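Local coordinates for protein glycosyl hydrolase (Rhizobium leguminosarum bv. trifolii, PDB 5NDX) that probably hydrolyses O-glycosidic bonds as a family 39 glycosidase, a bacterial counterpart of human alpha-L-iduronidase, at residues A[193-198]-A[212-217]; A[523-528]-A[562-567]. The protein carries 2 engineered substitutions. All coordinates share one frame; numbering follows the deposited sequence.

Contact 1 (A[193-198]-A[212-217]); sequences RALMAH and PRIDYI. With 8U8 ((2~{R},3~{S},4~{S},5~{R},6~{S})-6-(4-methyl-2-oxidanylidene-chromen-7-yl)oxy-3,4,5-tris(oxidanyl)oxane-2-carboxylic acid), chain N.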
ATOM      1  N   ARG A 193      26.084  -0.679 -10.496  1.00 50.84           N
ATOM      2  CA  ARG A 193      27.446  -0.172 -10.273  1.00 53.31           C
ATOM      3  C   ARG A 193      27.799   0.914 -11.242  1.00 51.85           C
ATOM      4  O   ARG A 193      28.371   1.933 -10.847  1.00 51.62           O
ATOM      5  CB  ARG A 193      28.470  -1.297 -10.338  1.00 56.07           C
ATOM      6  CG  ARG A 193      28.358  -2.206  -9.131  1.00 59.09           C
ATOM      7  CD  ARG A 193      29.497  -3.221  -9.024  1.00 63.08           C
ATOM      8  NE  ARG A 193      29.083  -4.474  -9.626  1.00 67.49           N
ATOM      9  CZ  ARG A 193      29.503  -4.999 -10.778  1.00 73.08           C
ATOM     10  NH1 ARG A 193      28.987  -6.159 -11.182  1.00 75.81           N
ATOM     11  NH2 ARG A 193      30.419  -4.413 -11.533  1.00 78.50           N
ATOM     12  N   ALA A 194      27.396   0.727 -12.491  1.00 51.14           N
ATOM     13  CA  ALA A 194      27.642   1.737 -13.520  1.00 52.19           C
ATOM     14  C   ALA A 194      26.947   3.058 -13.244  1.00 51.58           C
ATOM     15  O   ALA A 194      27.532   4.125 -13.458  1.00 52.09           O
ATOM     16  CB  ALA A 194      27.238   1.204 -14.884  1.00 53.39           C
ATOM     17  N   LEU A 195      25.706   3.036 -12.751  1.00 50.05           N
ATOM     18  CA  LEU A 195      24.989   4.305 -12.567  1.00 49.47           C
ATOM     19  C   LEU A 195      25.589   5.071 -11.396  1.00 49.92           C
ATOM     20  O   LEU A 195      25.689   6.298 -11.402  1.00 51.09           O
ATOM     21  CB  LEU A 195      23.503   4.064 -12.364  1.00 49.65           C
ATOM     22  CG  LEU A 195      22.432   5.157 -12.590  1.00 52.32           C
ATOM     23  CD1 LEU A 195      21.722   5.582 -11.316  1.00 53.42           C
ATOM     24  CD2 LEU A 195      22.861   6.372 -13.382  1.00 52.13           C
ATOM     25  N   MET A 196      25.977   4.326 -10.377  1.00 50.10           N
ATOM     26  CA  MET A 196      26.596   4.909  -9.208  1.00 51.04           C
ATOM     27  C   MET A 196      27.933   5.574  -9.579  1.00 52.35           C
ATOM     28  O   MET A 196      28.185   6.696  -9.149  1.00 49.61           O
ATOM     29  CB  MET A 196      26.797   3.828  -8.136  1.00 50.73           C
ATOM     30  CG  MET A 196      25.476   3.201  -7.620  1.00 53.72           C
ATOM     31  SD  MET A 196      24.058   4.313  -7.399  1.00 53.03           S
ATOM     32  CE  MET A 196      24.544   4.803  -5.830  1.00 54.77           C
ATOM     33  N   ALA A 197      28.762   4.872 -10.367  1.00 51.59           N
ATOM     34  CA  ALA A 197      30.015   5.448 -10.899  1.00 55.65           C
ATOM     35  C   ALA A 197      29.713   6.712 -11.705  1.00 54.95           C
ATOM     36  O   ALA A 197      30.278   7.772 -11.443  1.00 54.87           O
ATOM     37  CB  ALA A 197      30.774   4.427 -11.754  1.00 53.72           C
ATOM     38  N   HIS A 198      28.762   6.604 -12.628  1.00 54.70           N
ATOM     39  CA  HIS A 198      28.342   7.759 -13.424  1.00 53.56           C
ATOM     40  C   HIS A 198      27.864   8.946 -12.621  1.00 52.83           C
ATOM     41  O   HIS A 198      28.186  10.089 -12.956  1.00 53.88           O
ATOM     42  CB  HIS A 198      27.262   7.341 -14.406  1.00 54.73           C
ATOM     43  CG  HIS A 198      26.951   8.373 -15.431  1.00 55.71           C
ATOM     44  ND1 HIS A 198      25.771   9.070 -15.436  1.00 56.56           N
ATOM     45  CD2 HIS A 198      27.665   8.829 -16.491  1.00 58.87           C
ATOM     46  CE1 HIS A 198      25.772   9.922 -16.440  1.00 59.35           C
ATOM     47  NE2 HIS A 198      26.909   9.797 -17.099  1.00 59.91           N
ATOM     48  N   PRO A 212      25.214  13.937 -13.685  1.00 56.89           N
ATOM     49  CA  PRO A 212      23.795  14.237 -13.444  1.00 53.85           C
ATOM     50  C   PRO A 212      23.430  14.003 -11.970  1.00 49.75           C
ATOM     51  O   PRO A 212      24.040  13.164 -11.300  1.00 48.48           O
ATOM     52  CB  PRO A 212      23.077  13.235 -14.345  1.00 54.48           C
ATOM     53  CG  PRO A 212      23.992  12.072 -14.358  1.00 55.89           C
ATOM     54  CD  PRO A 212      25.369  12.676 -14.435  1.00 57.52           C
ATOM     55  N   ARG A 213      22.513  14.805 -11.461  1.00 48.71           N
ATOM     56  CA  ARG A 213      22.086  14.691 -10.069  1.00 50.38           C
ATOM     57  C   ARG A 213      21.366  13.351  -9.816  1.00 48.83           C
ATOM     58  O   ARG A 213      20.818  12.727 -10.747  1.00 44.95           O
ATOM     59  CB  ARG A 213      21.170  15.845  -9.688  1.00 50.34           C
ATOM     60  CG  ARG A 213      19.829  15.875 -10.419  1.00 50.83           C
ATOM     61  CD  ARG A 213      18.989  17.037  -9.890  1.00 50.59           C
ATOM     62  NE  ARG A 213      17.862  17.299 -10.791  1.00 52.29           N
ATOM     63  CZ  ARG A 213      16.613  16.827 -10.650  1.00 51.91           C
ATOM     64  NH1 ARG A 213      16.267  16.054  -9.607  1.00 51.72           N
ATOM     65  NH2 ARG A 213      15.688  17.149 -11.557  1.00 49.56           N
ATOM     66  N   ILE A 214      21.418  12.917  -8.565  1.00 48.58           N
ATOM     67  CA  ILE A 214      20.640  11.775  -8.097  1.00 47.01           C
ATOM     68  C   ILE A 214      20.165  12.110  -6.689  1.00 46.06           C
ATOM     69  O   ILE A 214      20.962  12.445  -5.812  1.00 46.60           O
ATOM     70  CB  ILE A 214      21.419  10.443  -8.196  1.00 47.03           C
ATOM     71  CG1 ILE A 214      20.524   9.268  -7.759  1.00 47.74           C
ATOM     72  CG2 ILE A 214      22.692  10.473  -7.367  1.00 47.33           C
ATOM     73  CD1 ILE A 214      21.044   7.895  -8.179  1.00 50.23           C
ATOM     74  N   ASP A 215      18.849  12.079  -6.500  1.00 43.74           N
ATOM     75  CA  ASP A 215      18.240  12.472  -5.240  1.00 43.46           C
ATOM     76  C   ASP A 215      17.970  11.280  -4.339  1.00 42.78           C
ATOM     77  O   ASP A 215      17.768  11.470  -3.170  1.00 43.12           O
ATOM     78  CB  ASP A 215      16.963  13.218  -5.519  1.00 45.59           C
ATOM     79  CG  ASP A 215      17.215  14.521  -6.295  1.00 47.31           C
ATOM     80  OD1 ASP A 215      18.030  15.308  -5.820  1.00 52.44           O
ATOM     81  OD2 ASP A 215      16.645  14.737  -7.377  1.00 47.74           O
ATOM     82  N   TYR A 216      17.973  10.067  -4.882  1.00 39.72           N
ATOM     83  CA  TYR A 216      17.773   8.844  -4.060  1.00 39.57           C
ATOM     84  C   TYR A 216      18.269   7.645  -4.842  1.00 38.43           C
ATOM     85  O   TYR A 216      18.296   7.660  -6.074  1.00 37.69           O
ATOM     86  CB  TYR A 216      16.285   8.696  -3.606  1.00 36.95           C
ATOM     87  CG  TYR A 216      15.359   8.449  -4.760  1.00 37.90           C
ATOM     88  CD1 TYR A 216      15.169   7.173  -5.248  1.00 39.21           C
ATOM     89  CD2 TYR A 216      14.736   9.504  -5.429  1.00 38.60           C
ATOM     90  CE1 TYR A 216      14.340   6.928  -6.352  1.00 39.60           C
ATOM     91  CE2 TYR A 216      13.927   9.278  -6.529  1.00 38.15           C
ATOM     92  CZ  TYR A 216      13.716   7.973  -6.981  1.00 39.00           C
ATOM     93  OH  TYR A 216      12.929   7.693  -8.093  1.00 39.20           O
ATOM     94  N   ILE A 217      18.620   6.591  -4.119  1.00 40.68           N
ATOM     95  CA  ILE A 217      19.047   5.356  -4.706  1.00 41.29           C
ATOM     96  C   ILE A 217      17.971   4.287  -4.519  1.00 40.59           C
ATOM     97  O   ILE A 217      17.574   3.998  -3.393  1.00 39.13           O
ATOM     98  CB  ILE A 217      20.381   4.924  -4.070  1.00 43.59           C
ATOM     99  CG1 ILE A 217      21.464   5.968  -4.406  1.00 47.22           C
ATOM    100  CG2 ILE A 217      20.806   3.573  -4.612  1.00 43.43           C
ATOM    101  CD1 ILE A 217      22.649   5.917  -3.485  1.00 50.30           C
TER
HETATM  102  C15 8U8 N 713      11.188   7.657  -3.987  1.00 39.80           C
HETATM  103  C13 8U8 N 713      11.358   8.412  -2.824  1.00 38.49           C
HETATM  104  C14 8U8 N 713      12.562   9.063  -2.588  1.00 37.93           C
HETATM  105  C16 8U8 N 713      12.707   9.877  -1.473  1.00 40.89           C
HETATM  106  O9  8U8 N 713      13.791  10.399  -1.251  1.00 43.88           O
HETATM  107  O8  8U8 N 713      11.701   9.985  -0.564  1.00 39.56           O
HETATM  108  C11 8U8 N 713      10.508   9.401  -0.802  1.00 36.64           C
HETATM  109  C10 8U8 N 713       9.529   9.656   0.126  1.00 36.69           C
HETATM  110  C12 8U8 N 713      10.310   8.602  -1.919  1.00 35.90           C
HETATM  111  C7  8U8 N 713       9.040   8.049  -2.094  1.00 34.62           C
HETATM  112  C8  8U8 N 713       8.048   8.297  -1.152  1.00 35.70           C
HETATM  113  C9  8U8 N 713       8.274   9.109  -0.038  1.00 37.33           C
HETATM  114  O2  8U8 N 713       7.254   9.335   0.851  1.00 41.07           O
HETATM  115  C5  8U8 N 713       7.323  10.498   1.719  1.00 39.17           C
HETATM  116  O1  8U8 N 713       8.066   9.976   2.834  1.00 42.11           O
HETATM  117  C1  8U8 N 713       8.227  10.815   4.001  1.00 43.03           C
HETATM  118  C6  8U8 N 713       9.071  12.098   3.678  1.00 46.71           C
HETATM  119  O7  8U8 N 713       9.873  12.069   2.723  1.00 43.36           O
HETATM  120  O6  8U8 N 713       8.840  13.105   4.365  1.00 51.91           O
HETATM  121  C2  8U8 N 713       6.816  11.154   4.477  1.00 42.63           C
HETATM  122  O5  8U8 N 713       6.825  11.980   5.682  1.00 41.25           O
HETATM  123  C3  8U8 N 713       6.028  11.851   3.344  1.00 39.15           C
HETATM  124  O4  8U8 N 713       4.718  12.061   3.802  1.00 38.10           O
HETATM  125  C4  8U8 N 713       5.957  10.936   2.120  1.00 38.59           C
HETATM  126  O3  8U8 N 713       5.329  11.585   1.013  1.00 39.84           O

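Contact 2 (A[523-528]-A[562-567]); sequences LVVPDV and SPAIFY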
ATOM      1  N   LEU A 523      -5.275   0.706  19.504  1.00 30.71           N
ATOM      2  CA  LEU A 523      -5.422   2.139  19.515  1.00 32.00           C
ATOM      3  C   LEU A 523      -5.964   2.498  20.868  1.00 33.21           C
ATOM      4  O   LEU A 523      -6.962   1.901  21.310  1.00 34.42           O
ATOM      5  CB  LEU A 523      -6.412   2.589  18.446  1.00 34.54           C
ATOM      6  CG  LEU A 523      -6.083   2.156  17.007  1.00 37.16           C
ATOM      7  CD1 LEU A 523      -7.223   2.487  16.035  1.00 41.32           C
ATOM      8  CD2 LEU A 523      -4.822   2.797  16.553  1.00 36.55           C
ATOM      9  N   VAL A 524      -5.272   3.400  21.552  1.00 31.14           N
ATOM     10  CA  VAL A 524      -5.731   3.938  22.832  1.00 32.94           C
ATOM     11  C   VAL A 524      -5.834   5.459  22.635  1.00 33.99           C
ATOM     12  O   VAL A 524      -4.812   6.126  22.458  1.00 32.58           O
ATOM     13  CB  VAL A 524      -4.766   3.633  23.948  1.00 33.74           C
ATOM     14  CG1 VAL A 524      -5.292   4.198  25.255  1.00 36.26           C
ATOM     15  CG2 VAL A 524      -4.565   2.115  24.103  1.00 33.79           C
ATOM     16  N   VAL A 525      -7.059   5.983  22.586  1.00 32.87           N
ATOM     17  CA  VAL A 525      -7.252   7.354  22.148  1.00 33.91           C
ATOM     18  C   VAL A 525      -7.975   8.180  23.233  1.00 33.93           C
ATOM     19  O   VAL A 525      -8.851   7.663  23.877  1.00 33.42           O
ATOM     20  CB  VAL A 525      -7.992   7.443  20.815  1.00 33.83           C
ATOM     21  CG1 VAL A 525      -7.195   6.730  19.765  1.00 35.02           C
ATOM     22  CG2 VAL A 525      -9.392   6.858  20.871  1.00 36.12           C
ATOM     23  N   PRO A 526      -7.588   9.459  23.428  1.00 36.10           N
ATOM     24  CA  PRO A 526      -8.240  10.290  24.422  1.00 36.80           C
ATOM     25  C   PRO A 526      -9.597  10.781  23.939  1.00 38.07           C
ATOM     26  O   PRO A 526      -9.919  10.670  22.784  1.00 37.46           O
ATOM     27  CB  PRO A 526      -7.270  11.458  24.605  1.00 37.86           C
ATOM     28  CG  PRO A 526      -6.634  11.595  23.255  1.00 38.83           C
ATOM     29  CD  PRO A 526      -6.449  10.153  22.798  1.00 37.23           C
ATOM     30  N   ASP A 527     -10.400  11.274  24.863  1.00 41.43           N
ATOM     31  CA  ASP A 527     -11.702  11.842  24.575  1.00 43.76           C
ATOM     32  C   ASP A 527     -11.512  13.351  24.259  1.00 43.85           C
ATOM     33  O   ASP A 527     -11.125  14.108  25.124  1.00 44.37           O
ATOM     34  CB  ASP A 527     -12.612  11.640  25.790  1.00 45.16           C
ATOM     35  CG  ASP A 527     -14.005  12.200  25.593  1.00 45.80           C
ATOM     36  OD1 ASP A 527     -14.341  12.691  24.517  1.00 48.30           O
ATOM     37  OD2 ASP A 527     -14.782  12.156  26.551  1.00 49.68           O
ATOM     38  N   VAL A 528     -11.727  13.780  23.020  1.00 44.76           N
ATOM     39  CA  VAL A 528     -11.553  15.207  22.722  1.00 46.33           C
ATOM     40  C   VAL A 528     -12.802  16.030  23.143  1.00 46.63           C
ATOM     41  O   VAL A 528     -12.808  17.187  22.961  1.00 47.15           O
ATOM     42  CB  VAL A 528     -11.197  15.481  21.253  1.00 47.45           C
ATOM     43  CG1 VAL A 528      -9.931  14.719  20.867  1.00 48.92           C
ATOM     44  CG2 VAL A 528     -12.372  15.157  20.295  1.00 45.94           C
ATOM     45  N   SER A 562      -8.241  12.996  13.024  1.00 51.72           N
ATOM     46  CA  SER A 562      -8.509  12.211  14.238  1.00 48.92           C
ATOM     47  C   SER A 562      -8.275  10.688  14.094  1.00 43.60           C
ATOM     48  O   SER A 562      -8.591  10.092  13.072  1.00 44.25           O
ATOM     49  CB  SER A 562      -9.913  12.480  14.714  1.00 49.51           C
ATOM     50  OG  SER A 562      -9.986  13.810  15.138  1.00 59.03           O
ATOM     51  N   PRO A 563      -7.671  10.058  15.112  1.00 41.25           N
ATOM     52  CA  PRO A 563      -7.439   8.608  15.109  1.00 38.28           C
ATOM     53  C   PRO A 563      -8.687   7.852  15.496  1.00 36.19           C
ATOM     54  O   PRO A 563      -9.555   8.414  16.147  1.00 36.03           O
ATOM     55  CB  PRO A 563      -6.382   8.424  16.208  1.00 39.97           C
ATOM     56  CG  PRO A 563      -6.710   9.501  17.177  1.00 41.06           C
ATOM     57  CD  PRO A 563      -7.093  10.689  16.308  1.00 42.52           C
ATOM     58  N   ALA A 564      -8.743   6.568  15.151  1.00 33.70           N
ATOM     59  CA  ALA A 564      -9.797   5.662  15.617  1.00 35.05           C
ATOM     60  C   ALA A 564     -11.217   6.147  15.253  1.00 36.32           C
ATOM     61  O   ALA A 564     -12.138   6.114  16.074  1.00 36.73           O
ATOM     62  CB  ALA A 564      -9.687   5.428  17.111  1.00 36.45           C
ATOM     63  N   ILE A 565     -11.351   6.611  14.009  1.00 35.50           N
ATOM     64  CA  ILE A 565     -12.629   6.932  13.393  1.00 35.24           C
ATOM     65  C   ILE A 565     -13.106   5.812  12.483  1.00 33.24           C
ATOM     66  O   ILE A 565     -12.339   5.318  11.650  1.00 34.44           O
ATOM     67  CB  ILE A 565     -12.536   8.221  12.563  1.00 35.03           C
ATOM     68  CG1 ILE A 565     -12.024   9.375  13.436  1.00 37.29           C
ATOM     69  CG2 ILE A 565     -13.910   8.588  12.007  1.00 36.11           C
ATOM     70  CD1 ILE A 565     -12.890   9.736  14.671  1.00 36.54           C
ATOM     71  N   PHE A 566     -14.364   5.428  12.660  1.00 31.98           N
ATOM     72  CA  PHE A 566     -15.032   4.398  11.891  1.00 35.37           C
ATOM     73  C   PHE A 566     -16.248   4.957  11.149  1.00 36.24           C
ATOM     74  O   PHE A 566     -16.945   5.822  11.680  1.00 40.84           O
ATOM     75  CB  PHE A 566     -15.519   3.329  12.871  1.00 37.83           C
ATOM     76  CG  PHE A 566     -14.409   2.712  13.646  1.00 40.15           C
ATOM     77  CD1 PHE A 566     -14.002   3.248  14.840  1.00 41.57           C
ATOM     78  CD2 PHE A 566     -13.727   1.618  13.127  1.00 43.79           C
ATOM     79  CE1 PHE A 566     -12.973   2.670  15.551  1.00 43.69           C
ATOM     80  CE2 PHE A 566     -12.699   1.037  13.848  1.00 45.72           C
ATOM     81  CZ  PHE A 566     -12.318   1.577  15.048  1.00 42.40           C
ATOM     82  N   TYR A 567     -16.527   4.465   9.950  1.00 33.59           N
ATOM     83  CA  TYR A 567     -17.631   4.993   9.125  1.00 33.24           C
ATOM     84  C   TYR A 567     -18.739   3.955   9.005  1.00 35.21           C
ATOM     85  O   TYR A 567     -18.487   2.723   8.971  1.00 33.14           O
ATOM     86  CB  TYR A 567     -17.138   5.450   7.741  1.00 31.92           C
ATOM     87  CG  TYR A 567     -16.055   6.469   7.831  1.00 32.82           C
ATOM     88  CD1 TYR A 567     -16.342   7.827   7.992  1.00 32.35           C
ATOM     89  CD2 TYR A 567     -14.727   6.086   7.876  1.00 33.62           C
ATOM     90  CE1 TYR A 567     -15.308   8.766   8.150  1.00 33.63           C
ATOM     91  CE2 TYR A 567     -13.697   7.013   8.025  1.00 34.88           C
ATOM     92  CZ  TYR A 567     -13.995   8.374   8.151  1.00 36.07           C
ATOM     93  OH  TYR A 567     -12.943   9.268   8.314  1.00 36.66           O
TER

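Contact 1 (A[193-198]-A[212-217])
Leu195 and Ile214 meet tip to tip, Leu195 CD1 lying 4.0 Å from Ile214 CD1, midway along a seam that is apolar apart from one imidazole. At one end of it Met196 crosses Ile217 at a slant. The thioether bends at both chi2 and chi3 and turns its methyl inward, so that Met196 CE meets CD1 and CG1 of Ile217. At the other end the His198 and Pro212 side chains cross at about a right angle, Pro212 CD coming obliquely to the imidazole, 3.4 Å from His198 CE1; CG of His198 is anti to the backbone N (chi1 -169°), which swings the imidazole towards the proline. No hydrogen bond joins the two segments.

Further out, helix 155-171 packs on the His198 end and Leu249 of helix 235-252 touches both Met196 and Ile217. Arg213 and Asp215 form a salt bridge, Arg213 NH1 to Asp215 OD2 at 2.6 Å, and Arg213 is also paired with Asp171. Tyr216 faces away from the helix. The coumarin of 8U8 turns its C15 methyl and C14 edge onto one face of the Tyr216 ring, the two rings steeply inclined, a CH-pi contact with C15 3.9 Å above the tyrosine ring plane, over its centre; the hydroxyl is hydrogen-bonded to Phe141 O. Helix against following strand, with a ligand-binding residue on the strand's inner face, is the beta-alpha-beta arrangement of a TIM barrel.

Contact 2 (A[523-528]-A[562-567])
Ala564 pushes its methyl between Leu523 and Val525, two residues on the same face of strand 518-526. This is the more enclosed part of the contact: Ala564 CB is 4.0 Å from Leu523 CD1 and 3.9 Å from Val525 CG1, with Val525 CG2 almost as near, so one methyl is met by both branches of the valine and one branch of the leucine. In Leu523, CG is anti to the carbonyl carbon (chi1 -57°), and the chain runs on extended to bring CD1 to the alanine. Ala564 itself has a left-handed backbone conformation (phi 57°, psi 44°) at the bend leading into strand 566-572.

Pro563 lies at the margin and has fewer partners. The proline ring and Val525 run alongside one another in opposing directions, and only Val525 CG1 makes the contact, 3.8 Å from Pro563 CG. Beyond this point the chain runs out to solvent-exposed Val528. Behind the apolar patch, strand 518-526 is held by backbone bonds from Leu523 and Val525 to strand 436-445 and from Val524 to strand 407-413, while Phe566 is bonded to Arg607 of the C-terminal sheet.

The contact thus joins the turn between strands 549-557 and 566-572 of the C-terminal beta part to the face of the nine-stranded sheet. Between the two segments it is wholly apolar, without directional bonds. Asp527, next along the chain, forms salt bridges with Arg437 and Arg612, and the latter supplies a polar tie between the same parts alongside.

In the fold
Contacts 1 and 2 lie on opposite sides of the chain's centre, with their own centres 44 Å apart and nearest atoms about 30 Å apart. They follow one another along the chain and belong to different parts of the fold. Contact 1 is within the eight-stranded parallel barrel and reaches an 8U8 molecule through Tyr216, in a pocket that also includes Arg23 and Lys54, both hydrogen-bonded to the ligand. Contact 2 lies away from the ligand pockets, where the nine-stranded sheet meets the small C-terminal antiparallel sheet. One therefore backs a ligand-binding strand inside a domain, whereas the other packs two beta modules together.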